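Local coordinates for phosphoribosylformylglycinamidine synthase 2 (PDB 3VIU), which belongs to the AIR synthase related (PurM-like) family and binds adenosine-5'-diphosphate and a magnesium ion, at residues F126-P129 against R133-Y136; P402-R407 against A576-Y581; R397-P402 against E709-A714; E94-A99 against I145-N150. All coordinates share one frame; numbering follows the deposited sequence.

Interaction 1. Residues F126-P129 against R133-Y136; sequences FGPP and RSRY
Ser-134 and Pro-128 make the one hydrogen bond of this contact: the serine OG donates to Pro-128 O over 2.9 Å. The donor does not sit on a lone pair of the carbonyl. It stands 51° above the carbonyl plane, with a C=O...OG angle of 125°. The serine torsion accounts for this reach, because chi1 of -63° sets OG beside its own backbone N and opposite the carbonyl carbon, facing the turn that precedes the helix. Gly-127 N is 3.5 Å from Ser-134 OG, but the angle is too poor for a bond.

The van der Waals contacts gather round the same side chain. Ser-134 OG lies 3.1 Å from Gly-127 C, and Ser-134 CB is 3.1 Å from Pro-128 O, so the small side chain is pressed against the turn at more than one point. Pro-129 CA rests 4.4 Å from Ser-134 CB. Ser-134 O lies oblique to the Phe-126 ring, no closer than 4.5 Å from its CG, and the ring leads away to Leu-137, Leu-138 and Val-141, further along the helix.

The arginine meets the turn through its aliphatic stem: Arg-135 CG lies 3.6 Å from Pro-129 O, and that oxygen is at the guanidinium edge, near its plane. NH1 makes a weak hydrogen bond to Glu-130 O.

A serine in the first turn of helix 132-152 thus ties back the tight connection from strand 116-126. This is the strand-to-helix junction of a beta-alpha-beta crossover, completed by the parallel strand 156-163, in the PurM-like N-terminal domain fold.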
loop_
_atom_site.group_PDB
_atom_site.type_symbol
_atom_site.label_atom_id
_atom_site.label_comp_id
_atom_site.label_asym_id
_atom_site.label_seq_id
_atom_site.Cartn_x
_atom_site.Cartn_y
_atom_site.Cartn_z
ATOM N N PHE A 126 4.146 13.223 -5.001
ATOM C CA PHE A 126 3.880 14.640 -5.246
ATOM C C PHE A 126 4.863 15.126 -6.314
ATOM O O PHE A 126 5.818 14.418 -6.655
ATOM C CB PHE A 126 4.103 15.456 -3.971
ATOM C CG PHE A 126 3.267 15.021 -2.815
ATOM C CD1 PHE A 126 1.883 15.102 -2.874
ATOM C CD2 PHE A 126 3.864 14.545 -1.652
ATOM C CE1 PHE A 126 1.096 14.718 -1.781
ATOM C CE2 PHE A 126 3.093 14.157 -0.558
ATOM C CZ PHE A 126 1.703 14.244 -0.621
ATOM N N GLY A 127 4.635 16.335 -6.828
ATOM C CA GLY A 127 5.522 16.896 -7.828
ATOM C C GLY A 127 6.858 17.217 -7.186
ATOM O O GLY A 127 7.057 16.872 -6.023
ATOM N N PRO A 128 7.792 17.877 -7.900
ATOM C CA PRO A 128 9.121 18.237 -7.380
ATOM C C PRO A 128 9.021 19.006 -6.067
ATOM O O PRO A 128 8.205 19.911 -5.933
ATOM C CB PRO A 128 9.716 19.072 -8.508
ATOM C CG PRO A 128 9.086 18.486 -9.717
ATOM C CD PRO A 128 7.644 18.338 -9.289
ATOM N N PRO A 129 9.874 18.667 -5.088
ATOM C CA PRO A 129 9.916 19.278 -3.752
ATOM C C PRO A 129 10.260 20.757 -3.642
ATOM O O PRO A 129 10.181 21.318 -2.552
ATOM C CB PRO A 129 10.927 18.412 -3.019
ATOM C CG PRO A 129 11.931 18.147 -4.089
ATOM C CD PRO A 129 11.055 17.805 -5.296
ATOM N N ARG A 133 3.307 24.130 -4.378
ATOM C CA ARG A 133 2.194 23.215 -4.174
ATOM C C ARG A 133 2.661 21.876 -3.636
ATOM O O ARG A 133 2.035 21.314 -2.740
ATOM C CB ARG A 133 1.379 23.015 -5.460
ATOM C CG ARG A 133 0.106 22.188 -5.232
ATOM C CD ARG A 133 -0.795 22.170 -6.464
ATOM N NE ARG A 133 -1.933 21.252 -6.356
ATOM C CZ ARG A 133 -2.838 21.272 -5.378
ATOM N NH1 ARG A 133 -2.747 22.162 -4.398
ATOM N NH2 ARG A 133 -3.851 20.413 -5.391
ATOM N N SER A 134 3.770 21.366 -4.158
ATOM C CA SER A 134 4.274 20.089 -3.677
ATOM C C SER A 134 4.494 20.146 -2.170
ATOM O O SER A 134 4.124 19.219 -1.450
ATOM C CB SER A 134 5.580 19.721 -4.381
ATOM O OG SER A 134 5.374 19.547 -5.764
ATOM N N ARG A 135 5.091 21.234 -1.694
ATOM C CA ARG A 135 5.333 21.385 -0.264
ATOM C C ARG A 135 4.004 21.448 0.473
ATOM O O ARG A 135 3.831 20.832 1.523
ATOM C CB ARG A 135 6.131 22.658 0.034
ATOM C CG ARG A 135 7.603 22.595 -0.333
ATOM C CD ARG A 135 8.386 23.706 0.377
ATOM N NE ARG A 135 7.932 25.053 0.022
ATOM C CZ ARG A 135 8.297 25.712 -1.078
ATOM N NH1 ARG A 135 9.136 25.154 -1.947
ATOM N NH2 ARG A 135 7.824 26.934 -1.311
ATOM N N TYR A 136 3.063 22.202 -0.082
ATOM C CA TYR A 136 1.751 22.337 0.533
ATOM C C TYR A 136 1.078 20.968 0.724
ATOM O O TYR A 136 0.676 20.615 1.830
ATOM C CB TYR A 136 0.857 23.238 -0.328
ATOM C CG TYR A 136 -0.542 23.411 0.218
ATOM C CD1 TYR A 136 -0.802 24.300 1.259
ATOM C CD2 TYR A 136 -1.604 22.667 -0.291
ATOM C CE1 TYR A 136 -2.083 24.445 1.781
ATOM C CE2 TYR A 136 -2.890 22.801 0.222
ATOM C CZ TYR A 136 -3.122 23.693 1.260
ATOM O OH TYR A 136 -4.392 23.820 1.782
#

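Interaction 2. Residues P402-R407 against A576-Y581; sequences PNLASR and ASEVLY
The carboxylate of Glu-578 meets the branched end of Leu-404, while within 402-407 itself the guanidinium of Arg-407 has Asn-403 CA at its edge, in plane. Leu-404 CD1 lies 3.9 Å from Glu-578 OE1, and CD2 lies 4.0 Å from Glu-578 CD. The stem of the acid is touched too: Glu-578 CG is 3.8 Å from Leu-404 CD1 and equally far from CD2, so the methylene sits against both methyls. The two side chains slide past each other in opposite directions. A bend in the glutamate chain at chi2 (-58°) turns the carboxylate aside, alongside the leucine, and OE2 comes within 4.2 Å of Asn-403 CB.

No hydrogen bond crosses between the segments; the polar bonds shape each one separately. Arg-407 grips Ala-405 O side-on with two nitrogens, NE at 2.9 Å and NH2 at 2.7 Å from that oxygen. The C=O...NE angle is 161°, nearly along the C=O axis; C=O...NH2 is 128°, with NH2 tilted from the carbonyl plane. A further, weak bond runs from NH2 to Pro-402 O, and the arginine thereby turns back on its own loop to link the carbonyls of Pro-402 and Ala-405. In 576-581, Ser-577 is the N-cap of helix 578-584, its OG accepting from Leu-580 N over 3.1 Å.

The polar end of Glu-578 has partners outside the contact: OE2 is hydrogen-bonded to Tyr-162 OH, with Arg-452 NE in a long, weak ion pair. The buried acid lays its stem and carboxylate along apolar atoms of the loop, while OE2 bonds elsewhere. With no hydrogen bond across, the contact between the two segments is consistent with van der Waals packing.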
loop_
_atom_site.group_PDB
_atom_site.type_symbol
_atom_site.label_atom_id
_atom_site.label_comp_id
_atom_site.label_asym_id
_atom_site.label_seq_id
_atom_site.Cartn_x
_atom_site.Cartn_y
_atom_site.Cartn_z
ATOM N N PRO A 402 15.856 15.112 -2.177
ATOM C CA PRO A 402 14.600 14.893 -1.454
ATOM C C PRO A 402 14.015 13.479 -1.616
ATOM O O PRO A 402 13.202 13.039 -0.803
ATOM C CB PRO A 402 13.687 15.970 -2.029
ATOM C CG PRO A 402 14.642 17.100 -2.254
ATOM C CD PRO A 402 15.828 16.402 -2.892
ATOM N N ASN A 403 14.423 12.774 -2.660
ATOM C CA ASN A 403 13.924 11.430 -2.892
ATOM C C ASN A 403 14.773 10.368 -2.193
ATOM O O ASN A 403 14.357 9.214 -2.082
ATOM C CB ASN A 403 13.877 11.144 -4.401
ATOM C CG ASN A 403 12.670 11.785 -5.092
ATOM O OD1 ASN A 403 12.739 12.150 -6.269
ATOM N ND2 ASN A 403 11.558 11.904 -4.369
ATOM N N LEU A 404 15.949 10.757 -1.710
ATOM C CA LEU A 404 16.856 9.821 -1.048
ATOM C C LEU A 404 17.201 10.182 0.403
ATOM O O LEU A 404 17.684 9.343 1.154
ATOM C CB LEU A 404 18.141 9.713 -1.861
ATOM C CG LEU A 404 17.896 9.435 -3.346
ATOM C CD1 LEU A 404 19.193 9.593 -4.150
ATOM C CD2 LEU A 404 17.320 8.035 -3.487
ATOM N N ALA A 405 16.945 11.428 0.786
ATOM C CA ALA A 405 17.227 11.910 2.134
ATOM C C ALA A 405 16.325 11.299 3.213
ATOM O O ALA A 405 15.313 10.671 2.922
ATOM C CB ALA A 405 17.113 13.426 2.163
ATOM N N SER A 406 16.702 11.501 4.467
ATOM C CA SER A 406 15.955 10.971 5.603
ATOM C C SER A 406 14.492 11.429 5.665
ATOM O O SER A 406 14.206 12.610 5.473
ATOM C CB SER A 406 16.669 11.367 6.898
ATOM O OG SER A 406 15.943 10.939 8.030
ATOM N N ARG A 407 13.571 10.490 5.917
ATOM C CA ARG A 407 12.148 10.824 6.038
ATOM C C ARG A 407 11.887 11.030 7.536
ATOM O O ARG A 407 10.742 11.054 7.983
ATOM C CB ARG A 407 11.227 9.686 5.559
ATOM C CG ARG A 407 11.757 8.735 4.496
ATOM C CD ARG A 407 11.434 9.156 3.073
ATOM N NE ARG A 407 12.498 9.988 2.543
ATOM C CZ ARG A 407 12.600 10.369 1.277
ATOM N NH1 ARG A 407 11.697 9.994 0.380
ATOM N NH2 ARG A 407 13.617 11.129 0.914
ATOM N N ALA A 576 17.201 5.449 -16.171
ATOM C CA ALA A 576 16.135 5.791 -15.233
ATOM C C ALA A 576 16.642 5.832 -13.794
ATOM O O ALA A 576 15.867 5.685 -12.858
ATOM C CB ALA A 576 14.998 4.777 -15.355
ATOM N N SER A 577 17.938 6.048 -13.611
ATOM C CA SER A 577 18.490 6.056 -12.265
ATOM C C SER A 577 18.472 7.418 -11.610
ATOM O O SER A 577 18.182 8.440 -12.250
ATOM C CB SER A 577 19.926 5.558 -12.279
ATOM O OG SER A 577 20.777 6.521 -12.880
ATOM N N GLU A 578 18.796 7.413 -10.318
ATOM C CA GLU A 578 18.870 8.631 -9.529
ATOM C C GLU A 578 20.066 9.455 -10.003
ATOM O O GLU A 578 19.946 10.641 -10.272
ATOM C CB GLU A 578 19.061 8.303 -8.044
ATOM C CG GLU A 578 17.811 7.905 -7.298
ATOM C CD GLU A 578 16.738 8.981 -7.349
ATOM O OE1 GLU A 578 17.091 10.187 -7.398
ATOM O OE2 GLU A 578 15.541 8.613 -7.329
ATOM N N VAL A 579 21.223 8.815 -10.109
ATOM C CA VAL A 579 22.419 9.522 -10.517
ATOM C C VAL A 579 22.264 10.143 -11.897
ATOM O O VAL A 579 22.834 11.197 -12.166
ATOM C CB VAL A 579 23.671 8.599 -10.500
ATOM C CG1 VAL A 579 23.681 7.695 -11.734
ATOM C CG2 VAL A 579 24.939 9.451 -10.427
ATOM N N LEU A 580 21.501 9.495 -12.773
ATOM C CA LEU A 580 21.297 10.039 -14.115
ATOM C C LEU A 580 20.521 11.345 -13.998
ATOM O O LEU A 580 20.890 12.362 -14.593
ATOM C CB LEU A 580 20.511 9.064 -15.000
ATOM C CG LEU A 580 20.062 9.638 -16.357
ATOM C CD1 LEU A 580 21.275 10.048 -17.189
ATOM C CD2 LEU A 580 19.243 8.611 -17.106
ATOM N N TYR A 581 19.445 11.308 -13.219
ATOM C CA TYR A 581 18.603 12.479 -13.016
ATOM C C TYR A 581 19.377 13.632 -12.392
ATOM O O TYR A 581 19.176 14.784 -12.756
ATOM C CB TYR A 581 17.419 12.142 -12.115
ATOM C CG TYR A 581 16.568 13.342 -11.793
ATOM C CD1 TYR A 581 15.716 13.894 -12.750
ATOM C CD2 TYR A 581 16.617 13.934 -10.534
ATOM C CE1 TYR A 581 14.933 15.002 -12.459
ATOM C CE2 TYR A 581 15.837 15.045 -10.233
ATOM C CZ TYR A 581 14.997 15.574 -11.201
ATOM O OH TYR A 581 14.221 16.674 -10.912
#

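Interaction 3. Residues R397-P402 against E709-A714; sequences RLLASP and EELLSA
Leu-399 and Leu-711 meet through their methyl groups, CD1 of the former lying 3.5 Å from CD2 of the latter. The side chains cross obliquely, and the same Leu-399 CD1 also comes within 3.7 Å of Leu-711 O, so it rests on helix backbone as well as on side chain. Chi1 of -76° puts Leu-399 CG beside its backbone N, directing the methyl to that helix. Next to this pair, Ala-400 and Ala-714 let the backbones approach to 5.1 Å between their CA atoms. Ala-400 CA makes a CA-H...O contact of 3.4 Å with Ala-714 O, at an angle of 136° at the hydrogen.

In the second shell, Leu-628 of helix 625-634 packs on Leu-399 and Ala-631 packs on Leu-711, backing both leucines. Trp-715 adds a further surface against Leu-399. Glu-710 links helix 708-723 to Arg-396 by a salt bridge, and its OE2 accepts from Ser-707 N, just before the helix.

Leucine packing and a close alanine approach lay the C-terminal end of helix 391-399, and the residue after it, on helix 708-723, the helix that follows edge strand 702-707 of a PurM-like seven-stranded sheet.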
loop_
_atom_site.group_PDB
_atom_site.type_symbol
_atom_site.label_atom_id
_atom_site.label_comp_id
_atom_site.label_asym_id
_atom_site.label_seq_id
_atom_site.Cartn_x
_atom_site.Cartn_y
_atom_site.Cartn_z
ATOM N N ARG A 397 25.571 14.769 -3.028
ATOM C CA ARG A 397 24.437 15.355 -3.736
ATOM C C ARG A 397 23.234 14.412 -3.768
ATOM O O ARG A 397 22.085 14.864 -3.726
ATOM C CB ARG A 397 24.845 15.762 -5.159
ATOM C CG ARG A 397 25.773 16.976 -5.195
ATOM C CD ARG A 397 26.424 17.166 -6.560
ATOM N NE ARG A 397 25.483 17.520 -7.625
ATOM C CZ ARG A 397 25.789 17.513 -8.925
ATOM N NH1 ARG A 397 27.009 17.166 -9.326
ATOM N NH2 ARG A 397 24.875 17.856 -9.827
ATOM N N LEU A 398 23.499 13.106 -3.835
ATOM C CA LEU A 398 22.427 12.108 -3.854
ATOM C C LEU A 398 21.760 12.008 -2.485
ATOM O O LEU A 398 20.532 11.903 -2.385
ATOM C CB LEU A 398 22.967 10.732 -4.255
ATOM C CG LEU A 398 23.186 10.513 -5.750
ATOM C CD1 LEU A 398 23.874 9.175 -5.974
ATOM C CD2 LEU A 398 21.848 10.569 -6.488
ATOM N N LEU A 399 22.576 12.033 -1.435
ATOM C CA LEU A 399 22.063 11.945 -0.078
ATOM C C LEU A 399 21.177 13.152 0.192
ATOM O O LEU A 399 20.181 13.043 0.894
ATOM C CB LEU A 399 23.217 11.895 0.933
ATOM C CG LEU A 399 23.969 10.565 1.069
ATOM C CD1 LEU A 399 25.238 10.775 1.852
ATOM C CD2 LEU A 399 23.091 9.534 1.768
ATOM N N ALA A 400 21.531 14.293 -0.396
ATOM C CA ALA A 400 20.768 15.531 -0.213
ATOM C C ALA A 400 19.516 15.626 -1.091
ATOM O O ALA A 400 18.747 16.578 -0.981
ATOM C CB ALA A 400 21.667 16.731 -0.462
ATOM N N SER A 401 19.319 14.645 -1.966
ATOM C CA SER A 401 18.155 14.630 -2.838
ATOM C C SER A 401 16.914 14.302 -2.033
ATOM O O SER A 401 16.895 13.328 -1.284
ATOM C CB SER A 401 18.307 13.580 -3.936
ATOM O OG SER A 401 17.041 13.270 -4.509
ATOM N N PRO A 402 15.856 15.112 -2.177
ATOM C CA PRO A 402 14.600 14.893 -1.454
ATOM C C PRO A 402 14.015 13.479 -1.616
ATOM O O PRO A 402 13.202 13.039 -0.803
ATOM C CB PRO A 402 13.687 15.970 -2.029
ATOM C CG PRO A 402 14.642 17.100 -2.254
ATOM C CD PRO A 402 15.828 16.402 -2.892
ATOM N N GLU A 709 30.021 12.317 9.530
ATOM C CA GLU A 709 29.361 13.589 9.807
ATOM C C GLU A 709 28.785 14.245 8.553
ATOM O O GLU A 709 27.609 14.593 8.523
ATOM C CB GLU A 709 30.335 14.563 10.476
ATOM C CG GLU A 709 30.128 14.740 11.971
ATOM C CD GLU A 709 31.012 15.843 12.544
ATOM O OE1 GLU A 709 32.256 15.697 12.488
ATOM O OE2 GLU A 709 30.465 16.857 13.042
ATOM N N GLU A 710 29.616 14.415 7.527
ATOM C CA GLU A 710 29.169 15.054 6.293
ATOM C C GLU A 710 28.107 14.263 5.548
ATOM O O GLU A 710 27.252 14.849 4.890
ATOM C CB GLU A 710 30.356 15.348 5.364
ATOM C CG GLU A 710 31.115 14.138 4.841
ATOM C CD GLU A 710 32.355 14.534 4.044
ATOM O OE1 GLU A 710 32.211 15.171 2.971
ATOM O OE2 GLU A 710 33.474 14.209 4.493
ATOM N N LEU A 711 28.160 12.937 5.653
ATOM C CA LEU A 711 27.174 12.085 5.001
ATOM C C LEU A 711 25.851 12.289 5.730
ATOM O O LEU A 711 24.793 12.475 5.121
ATOM C CB LEU A 711 27.595 10.614 5.093
ATOM C CG LEU A 711 28.828 10.166 4.293
ATOM C CD1 LEU A 711 29.120 8.701 4.573
ATOM C CD2 LEU A 711 28.595 10.380 2.797
ATOM N N LEU A 712 25.942 12.275 7.051
ATOM C CA LEU A 712 24.791 12.448 7.919
ATOM C C LEU A 712 24.092 13.801 7.745
ATOM O O LEU A 712 22.877 13.845 7.556
ATOM C CB LEU A 712 25.219 12.260 9.379
ATOM C CG LEU A 712 24.096 12.112 10.406
ATOM C CD1 LEU A 712 23.275 10.853 10.107
ATOM C CD2 LEU A 712 24.698 12.036 11.802
ATOM N N SER A 713 24.835 14.905 7.792
ATOM C CA SER A 713 24.185 16.210 7.660
ATOM C C SER A 713 23.564 16.402 6.287
ATOM O O SER A 713 22.476 16.967 6.158
ATOM C CB SER A 713 25.169 17.348 7.953
ATOM O OG SER A 713 26.235 17.364 7.024
ATOM N N ALA A 714 24.246 15.914 5.259
ATOM C CA ALA A 714 23.732 16.039 3.897
ATOM C C ALA A 714 22.411 15.278 3.738
ATOM O O ALA A 714 21.487 15.744 3.084
ATOM C CB ALA A 714 24.768 15.515 2.901
#

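Interaction 4. Residues E94-A99 against I145-N150; sequences EPFQGA and IAFYGN
Phe-96 and Phe-147 confront each other with side chains crossing at about a right angle. Their ring planes are inclined by 34° and the centroids stand 5.9 Å apart, which places the pair outside both the stacked and the T-shaped geometries. The touching is done by one end of the Phe-96 ring: CZ lies 3.9 Å from Phe-147 CB and 4.1 Å from Phe-147 CG, while Phe-96 CE1 is 4.1 Å from Phe-147 CD1. The first ring therefore meets the root and one ortho carbon of the second. Both rings are swung away from their own backbone N (chi1 -168° for Phe-96, 161° for Phe-147), which brings the Phe-96 ring end to the Phe-147 side chain.

These helices, 95-112 and 132-152, belong to the PurM-like N-terminal domain. The second is the crossover of a beta-alpha-beta unit joining the parallel neighbours 116-126 and 156-163, and the first leads into strand 116-126.

Further along, where Ala-99 and Ile-145 bring the CA atoms to 5.6 Å, the spacing is closer. Ala-99 CB points at the other helix and meets Ile-145 CG1 at 3.7 Å, a plain apolar contact. Val-141, one turn earlier on helix 132-152, also packs on Ala-99.

Glu-94 is the N-cap of helix 95-112. Its OE2 accepts from Gln-97 N over 3.1 Å, the donor lying above the carboxylate plane, and Phe-96 N gives OE2 a weak bond. Pro-235 of helix 235-250 also touches Phe-147.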
loop_
_atom_site.group_PDB
_atom_site.type_symbol
_atom_site.label_atom_id
_atom_site.label_comp_id
_atom_site.label_asym_id
_atom_site.label_seq_id
_atom_site.Cartn_x
_atom_site.Cartn_y
_atom_site.Cartn_z
ATOM N N GLU A 94 -8.208 18.836 -1.006
ATOM C CA GLU A 94 -7.972 19.234 0.373
ATOM C C GLU A 94 -7.127 18.120 0.980
ATOM O O GLU A 94 -7.649 17.119 1.455
ATOM C CB GLU A 94 -9.306 19.388 1.114
ATOM C CG GLU A 94 -9.268 20.342 2.301
ATOM C CD GLU A 94 -8.595 19.745 3.525
ATOM O OE1 GLU A 94 -9.252 19.675 4.590
ATOM O OE2 GLU A 94 -7.414 19.348 3.422
ATOM N N PRO A 95 -5.797 18.293 0.965
ATOM C CA PRO A 95 -4.817 17.333 1.486
ATOM C C PRO A 95 -4.999 16.854 2.914
ATOM O O PRO A 95 -4.758 15.682 3.208
ATOM C CB PRO A 95 -3.484 18.051 1.281
ATOM C CG PRO A 95 -3.852 19.486 1.387
ATOM C CD PRO A 95 -5.135 19.558 0.597
ATOM N N PHE A 96 -5.426 17.740 3.803
ATOM C CA PHE A 96 -5.590 17.336 5.188
ATOM C C PHE A 96 -6.730 16.336 5.380
ATOM O O PHE A 96 -6.526 15.263 5.936
ATOM C CB PHE A 96 -5.789 18.567 6.088
ATOM C CG PHE A 96 -5.679 18.271 7.561
ATOM C CD1 PHE A 96 -6.752 17.735 8.262
ATOM C CD2 PHE A 96 -4.496 18.537 8.248
ATOM C CE1 PHE A 96 -6.655 17.472 9.630
ATOM C CE2 PHE A 96 -4.382 18.281 9.616
ATOM C CZ PHE A 96 -5.463 17.747 10.310
ATOM N N GLN A 97 -7.925 16.672 4.920
ATOM C CA GLN A 97 -9.046 15.765 5.088
ATOM C C GLN A 97 -8.881 14.534 4.210
ATOM O O GLN A 97 -9.210 13.421 4.619
ATOM C CB GLN A 97 -10.359 16.466 4.751
ATOM C CG GLN A 97 -11.580 15.548 4.797
ATOM C CD GLN A 97 -12.286 15.450 3.455
ATOM O OE1 GLN A 97 -11.674 15.104 2.443
ATOM N NE2 GLN A 97 -13.583 15.758 3.442
ATOM N N GLY A 98 -8.370 14.734 3.001
ATOM C CA GLY A 98 -8.184 13.615 2.098
ATOM C C GLY A 98 -7.352 12.499 2.709
ATOM O O GLY A 98 -7.760 11.337 2.707
ATOM N N ALA A 99 -6.185 12.853 3.237
ATOM C CA ALA A 99 -5.287 11.878 3.845
ATOM C C ALA A 99 -5.866 11.249 5.111
ATOM O O ALA A 99 -5.826 10.031 5.286
ATOM C CB ALA A 99 -3.950 12.536 4.156
ATOM N N ILE A 145 -2.605 12.697 8.197
ATOM C CA ILE A 145 -2.312 11.306 8.523
ATOM C C ILE A 145 -1.961 11.190 10.004
ATOM O O ILE A 145 -2.431 10.290 10.698
ATOM C CB ILE A 145 -1.128 10.759 7.667
ATOM C CG1 ILE A 145 -1.578 10.571 6.215
ATOM C CG2 ILE A 145 -0.627 9.432 8.238
ATOM C CD1 ILE A 145 -0.524 9.956 5.310
ATOM N N ALA A 146 -1.132 12.108 10.485
ATOM C CA ALA A 146 -0.720 12.107 11.886
ATOM C C ALA A 146 -1.926 12.329 12.794
ATOM O O ALA A 146 -2.048 11.700 13.848
ATOM C CB ALA A 146 0.329 13.204 12.133
ATOM N N PHE A 147 -2.812 13.227 12.378
ATOM C CA PHE A 147 -4.003 13.536 13.155
ATOM C C PHE A 147 -4.878 12.322 13.428
ATOM O O PHE A 147 -5.226 12.047 14.572
ATOM C CB PHE A 147 -4.841 14.604 12.448
ATOM C CG PHE A 147 -6.269 14.663 12.920
ATOM C CD1 PHE A 147 -7.312 14.292 12.071
ATOM C CD2 PHE A 147 -6.575 15.073 14.218
ATOM C CE1 PHE A 147 -8.642 14.331 12.503
ATOM C CE2 PHE A 147 -7.902 15.115 14.663
ATOM C CZ PHE A 147 -8.937 14.744 13.800
ATOM N N TYR A 148 -5.235 11.590 12.384
ATOM C CA TYR A 148 -6.095 10.438 12.576
ATOM C C TYR A 148 -5.411 9.301 13.308
ATOM O O TYR A 148 -5.931 8.791 14.298
ATOM C CB TYR A 148 -6.629 9.945 11.230
ATOM C CG TYR A 148 -7.959 9.256 11.364
ATOM C CD1 TYR A 148 -8.043 7.952 11.832
ATOM C CD2 TYR A 148 -9.145 9.939 11.093
ATOM C CE1 TYR A 148 -9.283 7.340 12.030
ATOM C CE2 TYR A 148 -10.380 9.340 11.289
ATOM C CZ TYR A 148 -10.442 8.045 11.758
ATOM O OH TYR A 148 -11.659 7.462 11.975
ATOM N N GLY A 149 -4.242 8.914 12.815
ATOM C CA GLY A 149 -3.493 7.826 13.416
ATOM C C GLY A 149 -3.098 8.042 14.859
ATOM O O GLY A 149 -3.233 7.137 15.679
ATOM N N ASN A 150 -2.600 9.229 15.181
ATOM C CA ASN A 150 -2.202 9.509 16.552
ATOM C C ASN A 150 -3.406 9.529 17.478
ATOM O O ASN A 150 -3.312 9.125 18.640
ATOM C CB ASN A 150 -1.461 10.842 16.631
ATOM C CG ASN A 150 -0.061 10.767 16.030
ATOM O OD1 ASN A 150 0.639 11.775 15.956
ATOM N ND2 ASN A 150 0.352 9.570 15.607
#

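From the N terminus, 94-99 opens interaction 4, which closes at 145-150. Interaction 1 falls within that span, a short turn between strand 116-126 and helix 132-152, the helix that both contacts use; Tyr-136 packs on Pro-95 between them. Much later, 397-402 opens interaction 3, and interaction 2 starts at the shared Pro-402. Interaction 2 closes first, at 576-581, and so lies wholly within the long loop that interaction 3 completes at 709-714. The two pairs follow in series without crossing. Pro-129 CG touches Pro-402 CG at 3.4 Å, joining the first PurM-like N-terminal domain to the loop after helix 391-399, which packs near helices 578-584 and 708-723.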